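Local coordinates for protein ribokinase (PDB 6ILS) that catalyses the magnesium-dependent transfer of phosphate from ATP to O-5 of D-ribose, giving D-ribose 5-phosphate, and works as a homodimer, at residues G9-D14 with T56-R61; T36-K41 with G294-M299; V252-A257 with L288-K293. All coordinates share one frame; numbering follows the deposited sequence.

Contact 1: residues G9-D14 with T56-R61; sequences GSANAD and TYFVGR. With RIB (alpha-D-ribofuranose), chain F.
The ring of Phe58 points its tip at bare backbone: CZ lies 3.5 Å from Gly9 O and 3.6 Å from Ser10 O. Both oxygens approach the ring obliquely. Phe58 CB points toward segment 9-14, and CG continues anti to the backbone N (chi1 173°). Ala11 adds the apolar part, with CB 4.0 Å from Phe58 CZ. Gly60 N sits over the centre of one face of the Phe58 ring.

A single direct hydrogen bond joins the backbones, from Gly9 N to Val59 O at 3.0 Å. Strands 5-8 and 56-63 are parallel neighbours in the large central sheet of this PfkB-family kinase. The bond forms where the chain leaves strand 5-8 and crosses to strand 12-18 of the smaller sheet. Beyond it the two segments part, and water fills in. One water accepts from Arg61 N and lies 2.8 Å from Gly9 O. A second water lies between Ala11 O and Arg61 O, within hydrogen-bonding distance of each. Ser10 CB points away from strand 56-63, and its OG bonds to Glu144 and Gly42 N. At the far end of segment 9-14, Asp14 holds the ribose with both carboxylate oxygens. OD1 accepts from ribose O2 in a very short bond of 2.5 Å, and OD2 accepts from ribose O3.

Contact 2: residues T36-K41 with G294-M299; sequences TLAGGK and GAIPSM. With NA (sodium ion), chain G; RIB (alpha-D-ribofuranose), chain F.
Leu37 reaches across to Gly294 with one methyl, CD1, which lies 3.8 Å from Gly294 CA. Leu37 belongs to strand 33-39 of the small sheet, which forms the lid of ribokinases, and segment 294-299 is a loop of the large domain with a short 3-10 turn at 296-298. The contact therefore joins lid and large domain beside the sugar. Leu37 CD1 packs directly on the backbone of Gly294, whose phi is positive (96°), a conformation that glycine, with no CB, readily adopts.

Ala38 comes next and meets Ile296 in two ways. Its CB lies 4.1 Å from Ile296 CD1. Its carbonyl oxygen rests against the same side chain, with Ala38 O 3.8 Å from Ile296 CG1. No direct hydrogen bond crosses between the segments. Instead a water accepts from Ala295 N at 3.2 Å and donates weakly to Ala38 O. Helix 66-75 also covers Ala38, through Ile71 and Ala74.

Gly39 ends the strand and passes close to the ribose, where Gly39 CA lies 3.7 Å from ribose O3. Gly40, the N-cap of helix 41-51, turns its backbone N to the sugar. Gly40 N donates to ribose O3 at 3.0 Å with an angle of 166°, and weakly to ribose O2. Lys41 begins the helix. Its chain bends only at its last torsion (chi4 -64°), and NZ donates to ribose O5, the hydroxyl that is phosphorylated.

On the other segment the backbone also serves a ligand: Gly294 O binds the sodium ion at 2.9 Å.

Contact 3: residues V252-A257 with L288-K293; sequences VDTTGA and LCVQVK. With NA (sodium ion), chain G; ATP (adenosine-5'-triphosphate), chain E.
Lys293 lays its side chain across Val252 and Asp253. Its CB touches Val252 CG1 at 4.0 Å. CG, anti to the backbone N (chi1 174°), lies near Asp253 OD2. The chain then bends at chi2 and chi3, and CE comes 3.8 Å from both Asp253 CB and Asp253 OD2. The tip, NZ, stays 4.8 Å from Asp253 OD2. The opposite charges are thus near but not in contact. The probable hydrogen-bond partner of OD2 is Gly294 N, just beyond the segment.

Asp253 OD1 turns back on its own segment. It accepts from Thr255 N above the carboxylate plane, which makes an Asx turn, and from Thr255 OG1 through its syn lone pair. These two bonds grip OD1.

The two segments form the monovalent-cation site of ribokinase, occupied here by sodium and predicted to bind potassium. Four backbone carbonyls point at the ion. Asp253 O is 2.6 Å from the sodium, and Cys289 O, Val292 O and Thr255 O complete this group. Gly294 O is the fifth protein ligand.

The backbones are tied at one oxygen. Val290 O accepts from Val252 N at 2.7 Å and from Asp253 N at 3.1 Å, the second donor lying above the carbonyl plane. A CA-H...O contact runs the other way, from Val290 CA to Asp253 O.

Near the start of helix 257-270 the packing is apolar. Cys289 SG lies 3.5 Å from Ala257 CA. Val290 CG1 meets Ala257 CB, and both border the nucleotide, with CB of Ala257 close to ATP O4'. Thr254 CG2 lies against Val290 CG1, and Thr254 CB is near ATP O2A.

Overall arrangement
Contacts 1 and 2 are buried, whereas contact 3 is partly buried, with three exposed residues. Contacts 1 and 2 share the small sheet, where strands 12-18 and 33-39 are neighbours, and both touch the ribose. Contact 1 also reaches the large sheet and relies on an aromatic ring, one backbone bond and waters. Contact 2 is mainly apolar between its segments. Contact 3 joins the loop leading into helix 257-270 to the end of helix 275-289 and the turn after it, and its chemistry is that of carbonyls around a metal beside ATP. Contacts 2 and 3 meet at the sodium ion. Contacts 1 and 3 do not touch, and their centres are about 19 Å apart.

Contact 1: residues G9-D14 with T56-R61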
loop_
_atom_site.group_PDB
_atom_site.type_symbol
_atom_site.label_atom_id
_atom_site.label_comp_id
_atom_site.label_asym_id
_atom_site.label_seq_id
_atom_site.Cartn_x
_atom_site.Cartn_y
_atom_site.Cartn_z
ATOM N N GLY B 9 9.030 -14.473 12.480
ATOM C CA GLY B 9 7.840 -13.686 12.645
ATOM C C GLY B 9 7.415 -12.950 11.401
ATOM O O GLY B 9 7.688 -13.391 10.277
ATOM N N SER B 10 6.772 -11.808 11.621
ATOM C CA SER B 10 6.056 -11.074 10.579
ATOM C C SER B 10 6.852 -9.993 9.859
ATOM O O SER B 10 7.748 -9.379 10.427
ATOM C CB SER B 10 4.845 -10.411 11.181
ATOM O OG SER B 10 5.250 -9.549 12.245
ATOM N N ALA B 11 6.458 -9.736 8.617
ATOM C CA ALA B 11 6.955 -8.612 7.841
ATOM C C ALA B 11 5.754 -7.938 7.188
ATOM O O ALA B 11 4.966 -8.603 6.541
ATOM C CB ALA B 11 7.972 -9.067 6.789
ATOM N N ASN B 12 5.603 -6.630 7.410
ATOM C CA ASN B 12 4.495 -5.835 6.883
ATOM C C ASN B 12 4.987 -4.633 6.108
ATOM O O ASN B 12 5.965 -4.008 6.506
ATOM C CB ASN B 12 3.599 -5.289 8.012
ATOM C CG ASN B 12 2.819 -6.356 8.724
ATOM O OD1 ASN B 12 2.444 -7.371 8.138
ATOM N ND2 ASN B 12 2.530 -6.114 10.003
ATOM N N ALA B 13 4.291 -4.279 5.034
ATOM C CA ALA B 13 4.422 -2.922 4.523
ATOM C C ALA B 13 3.429 -2.079 5.315
ATOM O O ALA B 13 2.252 -2.402 5.378
ATOM C CB ALA B 13 4.135 -2.857 3.026
ATOM N N ASP B 14 3.920 -1.019 5.937
ATOM C CA ASP B 14 3.079 -0.145 6.737
ATOM C C ASP B 14 2.603 1.031 5.889
ATOM O O ASP B 14 3.411 1.865 5.501
ATOM C CB ASP B 14 3.848 0.343 7.964
ATOM C CG ASP B 14 4.054 -0.760 9.012
ATOM O OD1 ASP B 14 3.245 -1.719 9.035
ATOM O OD2 ASP B 14 5.003 -0.643 9.818
ATOM N N THR B 56 22.242 -11.639 12.851
ATOM C CA THR B 56 20.785 -11.750 12.964
ATOM C C THR B 56 20.148 -12.347 11.708
ATOM O O THR B 56 20.410 -11.880 10.594
ATOM C CB THR B 56 20.157 -10.366 13.235
ATOM O OG1 THR B 56 20.658 -9.849 14.475
ATOM C CG2 THR B 56 18.640 -10.464 13.317
ATOM N N TYR B 57 19.324 -13.376 11.893
ATOM C CA TYR B 57 18.558 -14.003 10.829
ATOM C C TYR B 57 17.082 -13.681 11.004
ATOM O O TYR B 57 16.575 -13.688 12.127
ATOM C CB TYR B 57 18.728 -15.536 10.850
ATOM C CG TYR B 57 20.066 -15.994 10.349
ATOM C CD1 TYR B 57 21.200 -15.864 11.138
ATOM C CD2 TYR B 57 20.204 -16.536 9.081
ATOM C CE1 TYR B 57 22.434 -16.259 10.681
ATOM C CE2 TYR B 57 21.443 -16.938 8.613
ATOM C CZ TYR B 57 22.549 -16.801 9.417
ATOM O OH TYR B 57 23.782 -17.195 8.966
ATOM N N PHE B 58 16.390 -13.433 9.899
ATOM C CA PHE B 58 14.947 -13.280 9.927
ATOM C C PHE B 58 14.331 -14.454 9.185
ATOM O O PHE B 58 14.662 -14.700 8.021
ATOM C CB PHE B 58 14.511 -11.945 9.290
ATOM C CG PHE B 58 13.017 -11.802 9.141
ATOM C CD1 PHE B 58 12.187 -11.870 10.255
ATOM C CD2 PHE B 58 12.448 -11.582 7.906
ATOM C CE1 PHE B 58 10.816 -11.748 10.151
ATOM C CE2 PHE B 58 11.066 -11.448 7.779
ATOM C CZ PHE B 58 10.243 -11.520 8.908
ATOM N N VAL B 59 13.460 -15.185 9.873
ATOM C CA VAL B 59 12.687 -16.256 9.261
ATOM C C VAL B 59 11.247 -15.803 9.072
ATOM O O VAL B 59 10.516 -15.521 10.036
ATOM C CB VAL B 59 12.719 -17.541 10.114
ATOM C CG1 VAL B 59 11.891 -18.655 9.437
ATOM C CG2 VAL B 59 14.147 -17.964 10.364
ATOM N N GLY B 60 10.819 -15.709 7.821
ATOM C CA GLY B 60 9.527 -15.129 7.562
ATOM C C GLY B 60 9.053 -15.474 6.164
ATOM O O GLY B 60 9.799 -16.065 5.390
ATOM N N ARG B 61 7.822 -15.077 5.860
ATOM C CA ARG B 61 7.178 -15.364 4.573
ATOM C C ARG B 61 6.717 -14.081 3.918
ATOM O O ARG B 61 6.010 -13.286 4.541
ATOM C CB ARG B 61 5.978 -16.292 4.757
ATOM C CG ARG B 61 6.348 -17.688 5.214
ATOM C CD ARG B 61 7.282 -18.319 4.212
ATOM N NE ARG B 61 7.647 -19.683 4.573
ATOM C CZ ARG B 61 8.745 -19.997 5.246
ATOM N NH1 ARG B 61 9.579 -19.040 5.651
ATOM N NH2 ARG B 61 9.009 -21.270 5.522
HETATM O O5 RIB F . 5.432 -2.779 16.270
HETATM C C5 RIB F . 5.329 -2.145 15.022
HETATM C C4 RIB F . 4.699 -2.976 14.104
HETATM O O4 RIB F . 3.366 -3.486 14.593
HETATM C C3 RIB F . 4.307 -2.044 12.878
HETATM O O3 RIB F . 5.493 -1.981 11.949
HETATM C C2 RIB F . 3.231 -2.499 12.415
HETATM O O2 RIB F . 3.383 -3.120 11.077
HETATM C C1 RIB F . 2.636 -3.603 13.515
HETATM O O1 RIB F . 2.730 -4.883 13.005
HETATM O O HOH W 1 6.280 -13.866 7.871
HETATM O O HOH W 2 4.615 -10.901 4.704
#

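Contact 2: residues T36-K41 with G294-M299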
loop_
_atom_site.group_PDB
_atom_site.type_symbol
_atom_site.label_atom_id
_atom_site.label_comp_id
_atom_site.label_asym_id
_atom_site.label_seq_id
_atom_site.Cartn_x
_atom_site.Cartn_y
_atom_site.Cartn_z
ATOM N N THR B 36 4.722 4.811 2.652
ATOM C CA THR B 36 4.748 3.356 2.830
ATOM C C THR B 36 6.130 2.941 3.297
ATOM O O THR B 36 7.126 3.224 2.628
ATOM C CB THR B 36 4.393 2.602 1.536
ATOM O OG1 THR B 36 3.006 2.801 1.236
ATOM C CG2 THR B 36 4.650 1.108 1.713
ATOM N N LEU B 37 6.191 2.274 4.450
ATOM C CA LEU B 37 7.478 1.930 5.050
ATOM C C LEU B 37 7.571 0.441 5.394
ATOM O O LEU B 37 6.555 -0.224 5.594
ATOM C CB LEU B 37 7.718 2.770 6.310
ATOM C CG LEU B 37 7.886 4.285 6.160
ATOM C CD1 LEU B 37 7.858 4.961 7.521
ATOM C CD2 LEU B 37 9.184 4.615 5.431
ATOM N N ALA B 38 8.801 -0.055 5.448
ATOM C CA ALA B 38 9.079 -1.418 5.867
ATOM C C ALA B 38 8.818 -1.564 7.359
ATOM O O ALA B 38 9.273 -0.750 8.158
ATOM C CB ALA B 38 10.501 -1.785 5.547
ATOM N N GLY B 39 8.090 -2.608 7.739
ATOM C CA GLY B 39 7.757 -2.803 9.137
ATOM C C GLY B 39 7.299 -4.222 9.406
ATOM O O GLY B 39 7.692 -5.159 8.714
ATOM N N GLY B 40 6.433 -4.364 10.397
ATOM C CA GLY B 40 6.087 -5.669 10.917
ATOM C C GLY B 40 6.929 -5.947 12.148
ATOM O O GLY B 40 8.132 -5.659 12.164
ATOM N N LYS B 41 6.328 -6.556 13.172
ATOM C CA LYS B 41 7.067 -6.755 14.431
ATOM C C LYS B 41 8.290 -7.631 14.240
ATOM O O LYS B 41 9.332 -7.347 14.793
ATOM C CB LYS B 41 6.143 -7.332 15.522
ATOM C CG LYS B 41 5.151 -6.285 15.987
ATOM C CD LYS B 41 4.099 -6.786 16.951
ATOM C CE LYS B 41 3.113 -5.633 17.250
ATOM N NZ LYS B 41 3.791 -4.487 17.944
ATOM N N GLY B 294 9.444 6.554 11.542
ATOM C CA GLY B 294 9.508 5.257 10.892
ATOM C C GLY B 294 10.011 4.180 11.838
ATOM O O GLY B 294 10.661 4.491 12.831
ATOM N N ALA B 295 9.719 2.916 11.546
ATOM C CA ALA B 295 10.197 1.827 12.400
ATOM C C ALA B 295 11.653 1.487 12.088
ATOM O O ALA B 295 12.568 1.894 12.806
ATOM C CB ALA B 295 9.313 0.590 12.247
ATOM N N ILE B 296 11.861 0.746 11.007
ATOM C CA ILE B 296 13.195 0.305 10.634
ATOM C C ILE B 296 14.186 1.467 10.362
ATOM O O ILE B 296 15.347 1.376 10.773
ATOM C CB ILE B 296 13.093 -0.674 9.449
ATOM C CG1 ILE B 296 12.379 -1.945 9.942
ATOM C CG2 ILE B 296 14.466 -0.993 8.871
ATOM C CD1 ILE B 296 12.350 -3.137 8.956
ATOM N N PRO B 297 13.742 2.577 9.729
ATOM C CA PRO B 297 14.642 3.736 9.621
ATOM C C PRO B 297 15.124 4.325 10.949
ATOM O O PRO B 297 16.180 4.942 10.974
ATOM C CB PRO B 297 13.784 4.774 8.885
ATOM C CG PRO B 297 12.835 3.979 8.099
ATOM C CD PRO B 297 12.529 2.761 8.905
ATOM N N SER B 298 14.371 4.136 12.031
ATOM C CA SER B 298 14.716 4.744 13.313
ATOM C C SER B 298 15.624 3.874 14.190
ATOM O O SER B 298 16.033 4.299 15.272
ATOM C CB SER B 298 13.448 5.069 14.113
ATOM O OG SER B 298 12.839 3.867 14.560
ATOM N N MET B 299 15.904 2.658 13.751
ATOM C CA MET B 299 16.718 1.756 14.593
ATOM C C MET B 299 18.119 2.324 14.796
ATOM O O MET B 299 18.755 2.662 13.839
ATOM C CB MET B 299 16.810 0.341 14.048
ATOM C CG MET B 299 16.484 -0.660 15.112
ATOM S SD MET B 299 14.720 -0.711 15.286
ATOM C CE MET B 299 14.358 -1.188 13.615
HETATM NA NA NA G . 10.466 5.487 15.567
HETATM O O5 RIB F . 5.432 -2.779 16.270
HETATM C C5 RIB F . 5.329 -2.145 15.022
HETATM C C4 RIB F . 4.699 -2.976 14.104
HETATM O O4 RIB F . 3.366 -3.486 14.593
HETATM C C3 RIB F . 4.307 -2.044 12.878
HETATM O O3 RIB F . 5.493 -1.981 11.949
HETATM C C2 RIB F . 3.231 -2.499 12.415
HETATM O O2 RIB F . 3.383 -3.120 11.077
HETATM C C1 RIB F . 2.636 -3.603 13.515
HETATM O O1 RIB F . 2.730 -4.883 13.005
HETATM O O HOH W 3 7.342 1.557 9.929
#

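Contact 3: residues V252-A257 with L288-K293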
loop_
_atom_site.group_PDB
_atom_site.type_symbol
_atom_site.label_atom_id
_atom_site.label_comp_id
_atom_site.label_asym_id
_atom_site.label_seq_id
_atom_site.Cartn_x
_atom_site.Cartn_y
_atom_site.Cartn_z
ATOM N N VAL B 252 9.395 11.869 18.399
ATOM C CA VAL B 252 8.936 12.095 17.039
ATOM C C VAL B 252 7.940 11.026 16.602
ATOM O O VAL B 252 6.927 11.325 15.977
ATOM C CB VAL B 252 10.131 12.129 16.057
ATOM C CG1 VAL B 252 9.677 11.974 14.611
ATOM C CG2 VAL B 252 10.924 13.406 16.245
ATOM N N ASP B 253 8.225 9.777 16.948
ATOM C CA ASP B 253 7.423 8.664 16.474
ATOM C C ASP B 253 7.775 7.412 17.264
ATOM O O ASP B 253 8.880 6.891 17.130
ATOM C CB ASP B 253 7.655 8.445 14.978
ATOM C CG ASP B 253 6.891 7.265 14.425
ATOM O OD1 ASP B 253 5.916 6.807 15.063
ATOM O OD2 ASP B 253 7.250 6.797 13.329
ATOM N N THR B 254 6.832 6.922 18.067
ATOM C CA THR B 254 7.085 5.729 18.875
ATOM C C THR B 254 6.926 4.421 18.114
ATOM O O THR B 254 7.153 3.358 18.675
ATOM C CB THR B 254 6.165 5.665 20.096
ATOM O OG1 THR B 254 4.807 5.582 19.649
ATOM C CG2 THR B 254 6.363 6.893 20.969
ATOM N N THR B 255 6.568 4.479 16.835
ATOM C CA THR B 255 6.430 3.252 16.067
ATOM C C THR B 255 7.745 2.457 16.054
ATOM O O THR B 255 8.809 2.994 15.722
ATOM C CB THR B 255 5.989 3.532 14.612
ATOM O OG1 THR B 255 4.774 4.302 14.621
ATOM C CG2 THR B 255 5.761 2.223 13.877
ATOM N N GLY B 256 7.660 1.184 16.432
ATOM C CA GLY B 256 8.810 0.295 16.425
ATOM C C GLY B 256 9.626 0.315 17.717
ATOM O O GLY B 256 10.564 -0.464 17.881
ATOM N N ALA B 257 9.271 1.191 18.648
ATOM C CA ALA B 257 10.078 1.325 19.869
ATOM C C ALA B 257 9.957 0.122 20.802
ATOM O O ALA B 257 10.934 -0.276 21.439
ATOM C CB ALA B 257 9.701 2.600 20.604
ATOM N N LEU B 288 16.332 6.131 21.701
ATOM C CA LEU B 288 16.801 6.638 20.410
ATOM C C LEU B 288 15.773 6.424 19.297
ATOM O O LEU B 288 15.565 7.308 18.447
ATOM C CB LEU B 288 18.121 5.987 20.044
ATOM C CG LEU B 288 19.256 6.369 20.994
ATOM C CD1 LEU B 288 20.507 5.562 20.699
ATOM C CD2 LEU B 288 19.547 7.877 20.904
ATOM N N CYS B 289 15.141 5.253 19.313
ATOM C CA CYS B 289 14.109 4.900 18.335
ATOM C C CYS B 289 12.975 5.924 18.254
ATOM O O CYS B 289 12.481 6.212 17.169
ATOM C CB CYS B 289 13.529 3.513 18.661
ATOM S SG CYS B 289 12.146 2.995 17.606
ATOM N N VAL B 290 12.542 6.459 19.389
ATOM C CA VAL B 290 11.366 7.317 19.373
ATOM C C VAL B 290 11.700 8.712 18.857
ATOM O O VAL B 290 10.805 9.530 18.678
ATOM C CB VAL B 290 10.698 7.447 20.771
ATOM C CG1 VAL B 290 10.317 6.053 21.328
ATOM C CG2 VAL B 290 11.581 8.199 21.756
ATOM N N GLN B 291 12.983 8.976 18.606
ATOM C CA GLN B 291 13.378 10.317 18.182
ATOM C C GLN B 291 13.504 10.451 16.664
ATOM O O GLN B 291 13.893 11.505 16.161
ATOM C CB GLN B 291 14.679 10.706 18.879
ATOM C CG GLN B 291 14.568 10.565 20.397
ATOM C CD GLN B 291 15.758 11.099 21.143
ATOM O OE1 GLN B 291 16.162 12.245 20.946
ATOM N NE2 GLN B 291 16.335 10.274 22.014
ATOM N N VAL B 292 13.137 9.399 15.938
ATOM C CA VAL B 292 13.211 9.384 14.476
ATOM C C VAL B 292 11.939 8.757 13.893
ATOM O O VAL B 292 11.394 7.808 14.456
ATOM C CB VAL B 292 14.466 8.615 13.987
ATOM C CG1 VAL B 292 14.407 8.332 12.481
ATOM C CG2 VAL B 292 15.730 9.376 14.348
ATOM N N LYS B 293 11.447 9.283 12.773
ATOM C CA LYS B 293 10.201 8.769 12.209
ATOM C C LYS B 293 10.423 7.454 11.457
ATOM O O LYS B 293 11.463 7.250 10.835
ATOM C CB LYS B 293 9.547 9.827 11.297
ATOM C CG LYS B 293 8.304 9.336 10.539
ATOM C CD LYS B 293 7.140 10.328 10.576
ATOM C CE LYS B 293 6.282 10.109 11.818
ATOM N NZ LYS B 293 4.903 10.663 11.688
HETATM NA NA NA G . 10.466 5.487 15.567
HETATM P PG ATP E . 4.791 -1.686 23.101
HETATM O O1G ATP E . 5.053 -3.148 23.134
HETATM O O2G ATP E . 5.193 -1.099 21.756
HETATM O O3G ATP E . 3.335 -1.390 23.287
HETATM P PB ATP E . 5.138 0.134 25.215
HETATM O O1B ATP E . 6.182 0.450 26.195
HETATM O O2B ATP E . 3.945 -0.236 25.970
HETATM O O3B ATP E . 5.642 -1.057 24.307
HETATM P PA ATP E . 5.354 2.751 23.965
HETATM O O1A ATP E . 4.780 3.758 24.954
HETATM O O2A ATP E . 5.058 3.191 22.554
HETATM O O3A ATP E . 4.706 1.327 24.216
HETATM O "O5'" ATP E . 6.909 2.689 24.145
HETATM C "C5'" ATP E . 7.674 1.746 23.421
HETATM C "C4'" ATP E . 9.150 1.783 24.002
HETATM O "O4'" ATP E . 9.691 3.227 23.917
HETATM C "C3'" ATP E . 9.120 1.484 25.230
HETATM O "O3'" ATP E . 10.284 0.713 25.581
HETATM C "C2'" ATP E . 9.163 2.911 26.075
HETATM O "O2'" ATP E . 9.687 2.609 27.400
HETATM C "C1'" ATP E . 9.874 3.701 25.381
HETATM N N9 ATP E . 9.309 5.063 25.411
HETATM C C8 ATP E . 8.095 5.676 25.279
HETATM N N7 ATP E . 8.291 7.014 25.427
HETATM C C5 ATP E . 9.631 7.227 25.639
HETATM C C6 ATP E . 10.364 8.394 25.850
HETATM N N6 ATP E . 9.877 9.745 25.903
HETATM N N1 ATP E . 11.680 8.317 26.041
HETATM C C2 ATP E . 12.319 7.094 26.017
HETATM N N3 ATP E . 11.617 5.951 25.809
HETATM C C4 ATP E . 10.262 6.026 25.625
#